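Local coordinates for sterol regulatory element-binding protein cleavage-activating protein (Schizosaccharomyces pombe, PDB 4YHC), which escorts the membrane-bound transcription factor precursor sre1 for processing when sterol or oxygen is low, and is represented here by its WD40 domain, at residues V55-D58 / C63-L66; N41-A46 / N101-S106; E167-S172 / P206-K211; K177-V182 / R188-T193; N274-F277 / F282-S285. The protein carries 9 engineered substitutions. All blocks are in the same frame, centred on the assembly; numbering follows the deposited sequence.

In the fold
From the N terminus, contact 2 opens first, at 41-46, and closes at 101-106. Contact 1 is nested inside that loop as the hairpin of strands 54-58 and 63-68. The two touch: strand 54-58 pairs with strand 44-49, and Lys-65 reaches Glu-103, so the first predicted WD repeat is tied to the second. Further along, contact 3 spans 167-172 to 206-211 and encloses contact 4, the hairpin 177-182 with 188-193; Leu-171 and Trp-208 of contact 3 pack on strand 187-193. Contact 5, the hairpin 274-277 with 282-285, follows in series, its centre about 23 Å from that of contact 4. No loops cross.

Contact 1: V55-D58 / C63-L66; sequences VVWD and CTKL
Lys-65 lies along the edge of strand 54-58, touching Val-56 and Asp-58 in turn. Its CB lies 3.6 Å from Val-56 O. CG goes off anti to its own carbonyl carbon (chi1 -63°) and passes the backbone N and CB of Asp-58. CD, on a still extended chain, lies 3.9 Å from Val-56 CG2, while CE comes within 3.1 Å of Asp-58 OD2. A bend in the last torsion leaves Lys-65 NZ 3.8 Å from Asp-58 OD2, a long salt bridge; the ammonium is also paired with Glu-103, modelled so close that the exact geometry is doubtful, and Asp-58 OD1 takes the backbone N-H of Gln-61. Across the other face of the hairpin, Trp-57 lays its indole over the backbone of Cys-63, whose N sits 3.7 Å above the ring plane, offset toward the rim. Thr-64 OG1 meets the same ring at its edge, in plane, 3.6 Å from Trp-57 CZ3. The backbones are joined by Asp-58 N to Cys-63 O and by a nearly straight bond from Val-56 N to Leu-66 O (2.7 Å). Val-56 O receives Lys-65 N at 2.7 Å and, weakly, Leu-66 N. Two residues facing one make a classic beta bulge, which kinks the strand where the chain turns at Lys-65. Trp-57 and Asp-58 form the Trp-Asp dipeptide that gives WD repeats their name, placed as usual at the end of the third strand of a propeller blade, with 63-66 opening the fourth.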
# COMPACT_ATOMS: atom_id res chain seq x y z
N VAL A 55 -16.74 -5.26 4.70
CA VAL A 55 -16.59 -6.59 4.13
C VAL A 55 -15.10 -6.96 4.23
O VAL A 55 -14.19 -6.18 3.76
CB VAL A 55 -17.05 -6.63 2.64
CG1 VAL A 55 -16.80 -8.02 2.06
CG2 VAL A 55 -18.53 -6.20 2.48
N VAL A 56 -14.83 -8.09 4.86
CA VAL A 56 -13.52 -8.61 4.82
C VAL A 56 -13.49 -9.95 4.03
O VAL A 56 -14.35 -10.84 4.20
CB VAL A 56 -12.68 -8.48 6.13
CG1 VAL A 56 -13.41 -7.81 7.29
CG2 VAL A 56 -11.74 -9.61 6.44
N TRP A 57 -12.51 -10.00 3.12
CA TRP A 57 -12.52 -10.96 1.99
C TRP A 57 -11.18 -11.62 1.95
O TRP A 57 -10.18 -10.95 1.99
CB TRP A 57 -12.79 -10.12 0.72
CG TRP A 57 -12.68 -10.89 -0.54
CD1 TRP A 57 -11.62 -10.90 -1.43
CD2 TRP A 57 -13.67 -11.74 -1.07
NE1 TRP A 57 -11.93 -11.71 -2.49
CE2 TRP A 57 -13.18 -12.25 -2.28
CE3 TRP A 57 -14.95 -12.11 -0.64
CZ2 TRP A 57 -13.92 -13.11 -3.06
CZ3 TRP A 57 -15.68 -13.00 -1.42
CH2 TRP A 57 -15.17 -13.48 -2.61
N ASP A 58 -11.17 -12.96 1.85
CA ASP A 58 -9.96 -13.75 1.67
C ASP A 58 -9.63 -13.84 0.17
O ASP A 58 -10.34 -14.42 -0.62
CB ASP A 58 -10.09 -15.17 2.27
CG ASP A 58 -8.76 -15.86 2.33
OD1 ASP A 58 -8.20 -16.15 1.24
OD2 ASP A 58 -8.17 -15.96 3.44
N CYS A 63 -13.41 -16.03 -0.60
CA CYS A 63 -14.58 -15.99 0.26
C CYS A 63 -14.56 -14.92 1.31
O CYS A 63 -13.50 -14.37 1.68
CB CYS A 63 -14.78 -17.32 0.94
SG CYS A 63 -13.37 -17.76 1.89
N THR A 64 -15.76 -14.67 1.78
CA THR A 64 -16.04 -13.72 2.78
C THR A 64 -15.60 -14.23 4.14
O THR A 64 -15.90 -15.35 4.50
CB THR A 64 -17.55 -13.45 2.75
OG1 THR A 64 -17.91 -12.98 1.44
CG2 THR A 64 -17.90 -12.43 3.64
N LYS A 65 -14.93 -13.39 4.90
CA LYS A 65 -14.56 -13.72 6.24
C LYS A 65 -15.49 -13.02 7.23
O LYS A 65 -15.81 -13.57 8.26
CB LYS A 65 -13.13 -13.30 6.51
CG LYS A 65 -12.07 -13.99 5.69
CD LYS A 65 -10.70 -13.36 6.02
CE LYS A 65 -9.54 -14.30 5.73
NZ LYS A 65 -8.61 -14.33 6.89
N LEU A 66 -15.91 -11.80 6.95
CA LEU A 66 -16.71 -11.05 7.91
C LEU A 66 -17.43 -10.03 7.07
O LEU A 66 -16.83 -9.41 6.19
CB LEU A 66 -15.77 -10.32 8.91
CG LEU A 66 -16.16 -9.91 10.33
CD1 LEU A 66 -15.35 -8.73 10.84
CD2 LEU A 66 -17.63 -9.59 10.39

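Contact 2: N41-A46 / N101-S106; sequences NYKTFA and NVESPS. Engineered in segment 101-106: Ser-106 (natural residue Cys).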
# COMPACT_ATOMS: atom_id res chain seq x y z
N ASN A 41 0.70 -9.25 4.12
CA ASN A 41 1.01 -10.51 3.48
C ASN A 41 0.13 -10.74 2.29
O ASN A 41 0.24 -11.74 1.66
CB ASN A 41 0.94 -11.72 4.47
CG ASN A 41 -0.48 -12.04 4.95
OD1 ASN A 41 -1.40 -11.23 4.79
ND2 ASN A 41 -0.65 -13.20 5.60
N TYR A 42 -0.70 -9.75 1.92
CA TYR A 42 -1.62 -9.85 0.77
C TYR A 42 -2.64 -10.96 0.89
O TYR A 42 -3.22 -11.38 -0.08
CB TYR A 42 -0.86 -9.88 -0.56
CG TYR A 42 -0.01 -8.65 -0.73
CD1 TYR A 42 -0.58 -7.44 -1.05
CD2 TYR A 42 1.38 -8.68 -0.48
CE1 TYR A 42 0.19 -6.30 -1.20
CE2 TYR A 42 2.15 -7.52 -0.59
CZ TYR A 42 1.56 -6.35 -0.94
OH TYR A 42 2.29 -5.20 -1.04
N LYS A 43 -2.94 -11.41 2.10
CA LYS A 43 -3.94 -12.46 2.21
C LYS A 43 -5.36 -11.94 2.32
O LYS A 43 -6.31 -12.57 1.79
CB LYS A 43 -3.61 -13.33 3.42
CG LYS A 43 -4.64 -14.39 3.75
CD LYS A 43 -3.97 -15.37 4.71
CE LYS A 43 -4.14 -14.93 6.12
NZ LYS A 43 -5.47 -15.38 6.50
N THR A 44 -5.53 -10.80 2.99
CA THR A 44 -6.84 -10.37 3.43
C THR A 44 -7.10 -8.96 2.96
O THR A 44 -6.26 -8.09 3.13
CB THR A 44 -6.98 -10.44 4.97
OG1 THR A 44 -6.74 -11.76 5.45
CG2 THR A 44 -8.42 -10.07 5.44
N PHE A 45 -8.28 -8.78 2.38
CA PHE A 45 -8.73 -7.51 1.80
C PHE A 45 -9.92 -7.03 2.60
O PHE A 45 -10.77 -7.86 3.00
CB PHE A 45 -9.20 -7.78 0.36
CG PHE A 45 -9.66 -6.55 -0.40
CD1 PHE A 45 -8.74 -5.74 -1.03
CD2 PHE A 45 -10.98 -6.24 -0.48
CE1 PHE A 45 -9.15 -4.63 -1.78
CE2 PHE A 45 -11.41 -5.14 -1.18
CZ PHE A 45 -10.50 -4.35 -1.86
N ALA A 46 -10.01 -5.72 2.82
CA ALA A 46 -11.19 -5.12 3.45
C ALA A 46 -11.70 -3.91 2.67
O ALA A 46 -10.89 -3.10 2.18
CB ALA A 46 -10.84 -4.67 4.84
N ASN A 101 -11.31 -10.97 15.25
CA ASN A 101 -10.65 -12.10 14.68
C ASN A 101 -11.37 -12.34 13.38
O ASN A 101 -12.60 -12.52 13.37
CB ASN A 101 -10.79 -13.27 15.65
CG ASN A 101 -10.00 -14.48 15.21
OD1 ASN A 101 -9.88 -14.79 14.03
ND2 ASN A 101 -9.43 -15.14 16.18
N VAL A 102 -10.65 -12.32 12.25
CA VAL A 102 -11.38 -12.53 10.98
C VAL A 102 -11.28 -13.98 10.49
O VAL A 102 -12.12 -14.39 9.73
CB VAL A 102 -11.02 -11.54 9.85
CG1 VAL A 102 -11.58 -10.15 10.15
CG2 VAL A 102 -9.54 -11.46 9.63
N GLU A 103 -10.30 -14.72 11.01
CA GLU A 103 -10.07 -16.11 10.63
C GLU A 103 -11.12 -16.98 11.28
O GLU A 103 -11.77 -17.75 10.62
CB GLU A 103 -8.63 -16.54 11.03
CG GLU A 103 -7.87 -17.37 9.97
CD GLU A 103 -7.92 -16.73 8.57
OE1 GLU A 103 -7.27 -15.67 8.33
OE2 GLU A 103 -8.65 -17.25 7.70
N SER A 104 -11.36 -16.81 12.57
CA SER A 104 -12.55 -17.40 13.22
C SER A 104 -13.43 -16.29 13.80
O SER A 104 -13.20 -15.86 14.95
CB SER A 104 -12.13 -18.37 14.35
OG SER A 104 -11.12 -19.27 13.92
N PRO A 105 -14.42 -15.82 13.02
CA PRO A 105 -14.95 -14.50 13.33
C PRO A 105 -15.46 -14.33 14.77
O PRO A 105 -16.33 -15.08 15.21
CB PRO A 105 -16.07 -14.30 12.32
CG PRO A 105 -16.25 -15.56 11.61
CD PRO A 105 -15.01 -16.38 11.80
N SER A 106 -14.91 -13.35 15.46
CA SER A 106 -15.43 -12.91 16.75
C SER A 106 -14.77 -11.61 17.19
O SER A 106 -13.68 -11.26 16.71
CB SER A 106 -15.14 -13.95 17.78
OG SER A 106 -13.77 -14.16 17.84
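Lys-43 and Glu-103 meet from opposite directions in a salt bridge, Lys-43 NZ standing 2.6 Å from Glu-103 OE1. This is the tight point of the contact. The lysine gets there by two successive bends at its far end (chi3 88°, chi4 82°), and the ammonium approaches from above the carboxylate plane, 45° out of it. OE1 is probably shared with Lys-65, though the disorder of Glu-103 leaves the geometry uncertain. Beneath, Thr-44 and Val-102 turn toward each other's segment and both rest on Val-56. The bridge spans two blades of the propeller, linking the loop before strand 44-49 in the first predicted WD repeat to the loop after strand 96-101 in the second. An Asx turn shapes one end, Asn-41 OD1 accepting Lys-43 N at 3.1 Å, and an Asx motif the other, Asn-101 OD1 accepting Ser-104 N at 2.9 Å. The outer side is much looser. Glu-103 is exposed and poorly ordered, and its second oxygen, Glu-103 OE2, stays 3.9 Å from Lys-43 NZ. Beyond it, Ser-104 and Pro-105 lie on the exposed side of the turn, while Asn-101 N bonds to the carbonyl O of the engineered Ser-106 at 2.8 Å and closes the base of that turn.

Contact 3: E167-S172 / P206-K211; sequences EKFQLS and PVWSPK
Glu-167 and Trp-208 mark the nearest approach of two strands that run in roughly the same direction with their CA atoms 8.6 Å apart, too wide for backbone bonding, so side chains bridge the gap. Phe-169 leads: CG is anti to its carbonyl carbon (chi1 -47°), which swings the ring out toward the indole. The far end of the ring makes the touch, Phe-169 CZ lying 3.6 Å from Trp-208 CB and 3.8 Å from Trp-208 CG. The rings form an offset edge-to-face pair, the edge of the phenyl toward the face of the indole, with the phenyl and five-membered ring centroids 5.7 Å apart and the planes at 60°. Because the phenyl sits toward the root of the indole, it touches CB as well as CG. Two residues earlier, Glu-167 bends at chi2 so that OE2 stands 3.9 Å from Trp-208 CD1; its carboxylate is turned 81° from the indole plane. This is a van der Waals approach with no polar bond to the tryptophan. Each segment lies on an outermost strand of its own four-stranded sheet, 161-170 backed by strand 148-156 and 207-212 backed by strand 198-204, so the contact joins the outer rims of successive propeller blades. Tyr-201 on strand 198-204 stacks with Phe-169 and also touches Trp-208, whose indole reaches inward to Ile-189 on strand 187-193.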
# COMPACT_ATOMS: atom_id res chain seq x y z
N GLU A 167 2.90 3.90 25.59
CA GLU A 167 3.72 5.06 25.28
C GLU A 167 2.84 6.08 24.69
O GLU A 167 1.78 5.75 24.14
CB GLU A 167 4.77 4.73 24.27
CG GLU A 167 5.84 3.80 24.73
CD GLU A 167 6.90 4.48 25.57
OE1 GLU A 167 6.71 5.63 26.02
OE2 GLU A 167 7.92 3.84 25.78
N LYS A 168 3.26 7.34 24.80
CA LYS A 168 2.55 8.43 24.18
C LYS A 168 3.54 9.48 23.81
O LYS A 168 4.36 9.84 24.62
CB LYS A 168 1.59 9.00 25.16
CG LYS A 168 0.69 10.05 24.56
CD LYS A 168 -0.58 10.14 25.37
CE LYS A 168 -1.63 11.00 24.69
NZ LYS A 168 -2.84 11.01 25.56
N PHE A 169 3.49 9.98 22.59
CA PHE A 169 4.45 11.00 22.20
C PHE A 169 3.70 12.15 21.61
O PHE A 169 2.56 12.02 21.17
CB PHE A 169 5.42 10.49 21.15
CG PHE A 169 6.03 9.13 21.45
CD1 PHE A 169 6.66 8.87 22.65
CD2 PHE A 169 6.01 8.13 20.48
CE1 PHE A 169 7.22 7.62 22.89
CE2 PHE A 169 6.58 6.88 20.73
CZ PHE A 169 7.19 6.64 21.94
N GLN A 170 4.36 13.30 21.57
CA GLN A 170 3.77 14.48 21.04
C GLN A 170 4.82 15.13 20.16
O GLN A 170 5.95 15.36 20.57
CB GLN A 170 3.35 15.42 22.17
CG GLN A 170 2.83 16.76 21.65
CD GLN A 170 1.60 16.58 20.78
OE1 GLN A 170 0.74 15.74 21.08
NE2 GLN A 170 1.50 17.35 19.69
N LEU A 171 4.43 15.43 18.94
CA LEU A 171 5.29 16.13 18.02
C LEU A 171 4.97 17.62 18.10
O LEU A 171 3.86 18.01 18.39
CB LEU A 171 5.05 15.61 16.59
CG LEU A 171 5.97 14.48 16.12
CD1 LEU A 171 6.13 13.33 17.10
CD2 LEU A 171 5.47 13.97 14.78
N SER A 172 5.95 18.43 17.73
CA SER A 172 5.87 19.87 17.79
C SER A 172 5.11 20.48 16.63
O SER A 172 4.92 21.69 16.61
CB SER A 172 7.29 20.44 17.72
OG SER A 172 8.12 19.74 18.64
N PRO A 206 13.42 -2.19 25.06
CA PRO A 206 12.15 -1.74 25.61
C PRO A 206 11.85 -0.29 25.30
O PRO A 206 10.76 0.14 25.61
CB PRO A 206 12.36 -1.89 27.13
CG PRO A 206 13.83 -1.70 27.34
CD PRO A 206 14.53 -2.04 26.03
N VAL A 207 12.80 0.43 24.69
CA VAL A 207 12.76 1.90 24.59
C VAL A 207 12.65 2.49 23.17
O VAL A 207 13.49 2.23 22.29
CB VAL A 207 14.06 2.50 25.20
CG1 VAL A 207 13.99 4.02 25.26
CG2 VAL A 207 14.33 1.87 26.57
N TRP A 208 11.64 3.33 22.98
CA TRP A 208 11.54 4.15 21.80
C TRP A 208 12.43 5.42 21.88
O TRP A 208 12.45 6.06 22.92
CB TRP A 208 10.10 4.57 21.63
CG TRP A 208 9.21 3.43 21.28
CD1 TRP A 208 8.61 2.56 22.13
CD2 TRP A 208 8.74 3.07 19.96
NE1 TRP A 208 7.82 1.68 21.44
CE2 TRP A 208 7.89 1.97 20.11
CE3 TRP A 208 8.98 3.58 18.68
CZ2 TRP A 208 7.28 1.36 19.02
CZ3 TRP A 208 8.36 2.97 17.62
CH2 TRP A 208 7.55 1.86 17.78
N SER A 209 13.15 5.74 20.80
CA SER A 209 13.84 7.02 20.68
C SER A 209 13.64 7.67 19.30
O SER A 209 13.59 6.98 18.24
CB SER A 209 15.33 6.90 20.93
OG SER A 209 15.92 5.93 20.11
N PRO A 210 13.55 9.00 19.32
CA PRO A 210 13.28 9.80 18.13
C PRO A 210 14.55 10.21 17.46
O PRO A 210 15.57 10.40 18.10
CB PRO A 210 12.55 11.04 18.68
CG PRO A 210 13.05 11.17 20.07
CD PRO A 210 13.45 9.81 20.56
N LYS A 211 14.50 10.37 16.16
CA LYS A 211 15.52 11.07 15.45
C LYS A 211 14.86 11.90 14.39
O LYS A 211 13.81 11.54 13.89
CB LYS A 211 16.48 10.12 14.82
CG LYS A 211 17.68 9.86 15.70
CD LYS A 211 18.94 9.69 14.87
CE LYS A 211 19.09 8.26 14.39
NZ LYS A 211 19.52 7.36 15.51

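Contact 4: K177-V182 / R188-T193; sequences KSISIV and RIASLT. Engineered in segment 188-193: Ser-191 (natural residue Cys).
The carbonyl oxygen of Ile-179 takes an almost straight hydrogen bond of 2.8 Å from Ala-190 N and, more weakly, a CA-H...O contact from Ile-189, with Ile-189 CA lying 3.5 Å from Ile-179 O. The return bond, Ile-179 N to Ala-190 O at 2.9 Å, makes this the central hydrogen-bonded pair of the ladder. Ile-181 with Arg-188 and Lys-177 with Leu-192 repeat the pattern, though Lys-177 N to Leu-192 O is weak and Arg-188 N points at Ile-181 O with a bent N-H line (137°). Ile-179 sets CG1 between its backbone N and carbonyl carbon (chi1 59°), which brings it alongside the neighbouring methyl, Ile-179 CG1 to Ala-190 CB 3.8 Å. Next to them the root of Arg-188 lies level with Ile-181, CB to CB 4.0 Å. The guanidinium extends beyond, to Asp-234 and a bound citrate probably from the crystallisation liquor. On the opposite face the non-hydrogen-bonded pair Ser-178 and engineered Ser-191 meet loosely, Ser-178 CB 4.0 Å from Ser-191 OG, while Ser-178 OG bonds to Asn-122. The face of Ile-179, Ala-190 and Leu-192 packs on Ile-227 of the following blade, and the other on strands 121-127 and 136-144 of the preceding one. This is the antiparallel inner hairpin of a WD40 propeller blade, sandwiched between its neighbours.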
# COMPACT_ATOMS: atom_id res chain seq x y z
N LYS A 177 1.63 13.07 7.29
CA LYS A 177 1.70 11.70 6.79
C LYS A 177 2.54 10.88 7.76
O LYS A 177 3.61 11.32 8.16
CB LYS A 177 2.38 11.73 5.42
CG LYS A 177 2.80 10.41 4.83
CD LYS A 177 1.60 9.58 4.45
CE LYS A 177 2.01 8.35 3.67
NZ LYS A 177 1.78 8.58 2.24
N SER A 178 2.04 9.72 8.15
CA SER A 178 2.82 8.83 9.00
C SER A 178 2.84 7.48 8.34
O SER A 178 1.89 7.11 7.71
CB SER A 178 2.25 8.77 10.40
OG SER A 178 0.90 8.31 10.34
N ILE A 179 3.94 6.76 8.52
CA ILE A 179 4.08 5.40 8.07
C ILE A 179 4.80 4.55 9.08
O ILE A 179 5.57 5.03 9.97
CB ILE A 179 4.87 5.30 6.78
CG1 ILE A 179 6.27 5.89 6.97
CG2 ILE A 179 4.08 5.96 5.67
CD1 ILE A 179 7.21 5.71 5.78
N SER A 180 4.54 3.26 8.97
CA SER A 180 5.22 2.26 9.81
C SER A 180 6.32 1.60 9.02
O SER A 180 6.15 1.31 7.85
CB SER A 180 4.21 1.27 10.34
OG SER A 180 4.07 0.21 9.49
N ILE A 181 7.46 1.36 9.64
CA ILE A 181 8.48 0.52 9.08
C ILE A 181 8.88 -0.60 10.07
O ILE A 181 9.56 -0.33 11.07
CB ILE A 181 9.68 1.41 8.83
CG1 ILE A 181 9.17 2.65 8.04
CG2 ILE A 181 10.80 0.66 8.16
CD1 ILE A 181 10.15 3.32 7.18
N VAL A 182 8.44 -1.80 9.78
CA VAL A 182 8.69 -3.02 10.57
C VAL A 182 9.91 -3.58 9.90
O VAL A 182 9.81 -4.20 8.88
CB VAL A 182 7.49 -3.97 10.48
CG1 VAL A 182 7.73 -5.29 11.25
CG2 VAL A 182 6.29 -3.28 11.03
N ARG A 188 9.69 0.91 13.58
CA ARG A 188 9.87 2.34 13.43
C ARG A 188 8.59 2.99 13.01
O ARG A 188 7.79 2.38 12.32
CB ARG A 188 10.92 2.62 12.39
CG ARG A 188 12.24 1.94 12.57
CD ARG A 188 13.28 2.53 11.63
NE ARG A 188 14.40 1.61 11.33
CZ ARG A 188 15.50 1.46 12.08
NH1 ARG A 188 16.44 0.58 11.75
NH2 ARG A 188 15.65 2.14 13.19
N ILE A 189 8.34 4.20 13.52
CA ILE A 189 7.23 5.02 13.05
C ILE A 189 7.78 6.33 12.55
O ILE A 189 8.46 7.06 13.33
CB ILE A 189 6.24 5.33 14.18
CG1 ILE A 189 5.79 4.06 14.86
CG2 ILE A 189 5.05 6.09 13.66
CD1 ILE A 189 4.84 3.22 14.02
N ALA A 190 7.46 6.68 11.31
CA ALA A 190 8.04 7.87 10.67
C ALA A 190 6.92 8.83 10.36
O ALA A 190 5.88 8.39 9.86
CB ALA A 190 8.77 7.48 9.38
N SER A 191 7.13 10.13 10.64
CA SER A 191 6.10 11.14 10.47
C SER A 191 6.65 12.40 9.77
O SER A 191 7.66 12.94 10.12
CB SER A 191 5.47 11.51 11.82
OG SER A 191 5.15 10.35 12.58
N LEU A 192 5.97 12.82 8.74
CA LEU A 192 6.33 14.04 8.04
C LEU A 192 5.41 15.08 8.62
O LEU A 192 4.18 14.90 8.61
CB LEU A 192 6.07 13.91 6.53
CG LEU A 192 6.18 15.22 5.70
CD1 LEU A 192 7.58 15.78 5.84
CD2 LEU A 192 5.90 14.90 4.25
N THR A 193 6.00 16.13 9.22
CA THR A 193 5.18 17.21 9.83
C THR A 193 5.16 18.45 8.95
O THR A 193 5.98 18.59 8.05
CB THR A 193 5.71 17.63 11.20
OG1 THR A 193 7.07 17.96 11.05
CG2 THR A 193 5.65 16.51 12.19

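Contact 5: N274-F277 / F282-S285; sequences NSRF and FRVS
Arg-276 sends CG between its backbone N and carbonyl carbon (chi1 66°) and bends again at chi2 (-83°), folding its chain back over Arg-283 and carrying its guanidinium to Ser-285. These residues belong to an antiparallel beta hairpin of strands 269-278 and 281-292. Its rungs in this region are the paired bonds of Arg-276 with Arg-283, of which Arg-283 N to Arg-276 O is the shorter at 2.7 Å. The folded-back guanidinium lies with one face over Arg-283 CB, 4.0 Å from Arg-276 NE, while the two guanidinium planes stand 78° apart. Two positive groups so near each other are probably eased by Asp-331, which pairs with both arginines; Arg-283 NE bonds to Gln-281. Arg-276 NH1 does double duty: it donates to Asn-274 O at 2.9 Å and to Ser-285 OG at 3.1 Å, both partners lying near the plane of the group, which fixes its rotation. Asn-274 ND2 reaches the same hydroxyl, whose oxygen lies in the plane of its amide, so the break in strand 269-278 at Asn-274 is fastened to the irregular point at Ser-285 within strand 281-292. On the other face Ser-275 OG sits 3.5 Å from Phe-282 CZ, and Phe-277 passes the base of that residue, Phe-277 CD2 4.2 Å from Phe-282 CB. The Phe-282 ring itself leads on to Met-232 and Ala-233. A water bridges the arginine and serine side chains, accepting from Arg-276 NH2 at 3.1 Å and lying 2.6 Å from Ser-285 OG.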
# COMPACT_ATOMS: atom_id res chain seq x y z
N ASN A 274 11.41 -8.33 -7.38
CA ASN A 274 12.36 -9.43 -7.18
C ASN A 274 13.29 -9.20 -6.03
O ASN A 274 14.48 -9.38 -6.21
CB ASN A 274 13.14 -9.68 -8.47
CG ASN A 274 12.25 -10.24 -9.56
OD1 ASN A 274 11.22 -10.88 -9.26
ND2 ASN A 274 12.58 -9.97 -10.80
N SER A 275 12.76 -8.77 -4.89
CA SER A 275 13.54 -8.42 -3.73
C SER A 275 14.29 -9.74 -3.28
O SER A 275 13.70 -10.81 -3.30
CB SER A 275 12.62 -7.93 -2.65
OG SER A 275 12.25 -6.61 -2.96
N ARG A 276 15.58 -9.68 -3.04
CA ARG A 276 16.28 -10.83 -2.40
C ARG A 276 17.42 -10.24 -1.59
O ARG A 276 17.85 -9.07 -1.84
CB ARG A 276 16.73 -11.87 -3.42
CG ARG A 276 17.82 -11.42 -4.41
CD ARG A 276 17.27 -10.65 -5.58
NE ARG A 276 18.16 -10.65 -6.73
CZ ARG A 276 17.89 -10.02 -7.86
NH1 ARG A 276 16.74 -9.32 -7.97
NH2 ARG A 276 18.75 -10.08 -8.88
N PHE A 277 17.88 -10.98 -0.58
CA PHE A 277 18.89 -10.47 0.30
C PHE A 277 20.04 -11.45 0.21
O PHE A 277 19.83 -12.68 0.42
CB PHE A 277 18.32 -10.36 1.66
CG PHE A 277 19.23 -9.76 2.66
CD1 PHE A 277 20.08 -10.54 3.42
CD2 PHE A 277 19.18 -8.42 2.92
CE1 PHE A 277 20.91 -9.97 4.35
CE2 PHE A 277 20.02 -7.85 3.82
CZ PHE A 277 20.86 -8.65 4.59
N PHE A 282 20.50 -5.91 0.17
CA PHE A 282 19.13 -5.95 -0.29
C PHE A 282 19.11 -5.64 -1.78
O PHE A 282 19.39 -4.49 -2.23
CB PHE A 282 18.26 -5.06 0.53
CG PHE A 282 16.79 -5.26 0.29
CD1 PHE A 282 16.19 -4.76 -0.81
CD2 PHE A 282 16.03 -5.95 1.22
CE1 PHE A 282 14.84 -5.00 -1.07
CE2 PHE A 282 14.67 -6.21 0.99
CZ PHE A 282 14.10 -5.74 -0.18
N ARG A 283 18.80 -6.64 -2.57
CA ARG A 283 18.87 -6.50 -4.03
C ARG A 283 17.48 -6.53 -4.65
O ARG A 283 16.60 -7.22 -4.13
CB ARG A 283 19.70 -7.56 -4.68
CG ARG A 283 21.15 -7.68 -4.18
CD ARG A 283 21.77 -8.90 -4.86
NE ARG A 283 23.18 -9.08 -4.47
CZ ARG A 283 23.89 -10.20 -4.75
NH1 ARG A 283 23.37 -11.17 -5.49
NH2 ARG A 283 25.15 -10.28 -4.38
N VAL A 284 17.29 -5.69 -5.67
CA VAL A 284 16.07 -5.65 -6.48
C VAL A 284 16.38 -5.59 -7.94
O VAL A 284 17.47 -5.14 -8.33
CB VAL A 284 15.17 -4.42 -6.09
CG1 VAL A 284 14.88 -4.46 -4.62
CG2 VAL A 284 15.82 -3.08 -6.50
N SER A 285 15.47 -6.06 -8.77
CA SER A 285 15.69 -6.00 -10.19
C SER A 285 15.26 -4.64 -10.78
O SER A 285 15.71 -4.31 -11.88
CB SER A 285 14.87 -7.06 -10.94
OG SER A 285 15.26 -8.37 -10.57
O HOH W 1 17.55 -9.16 -11.61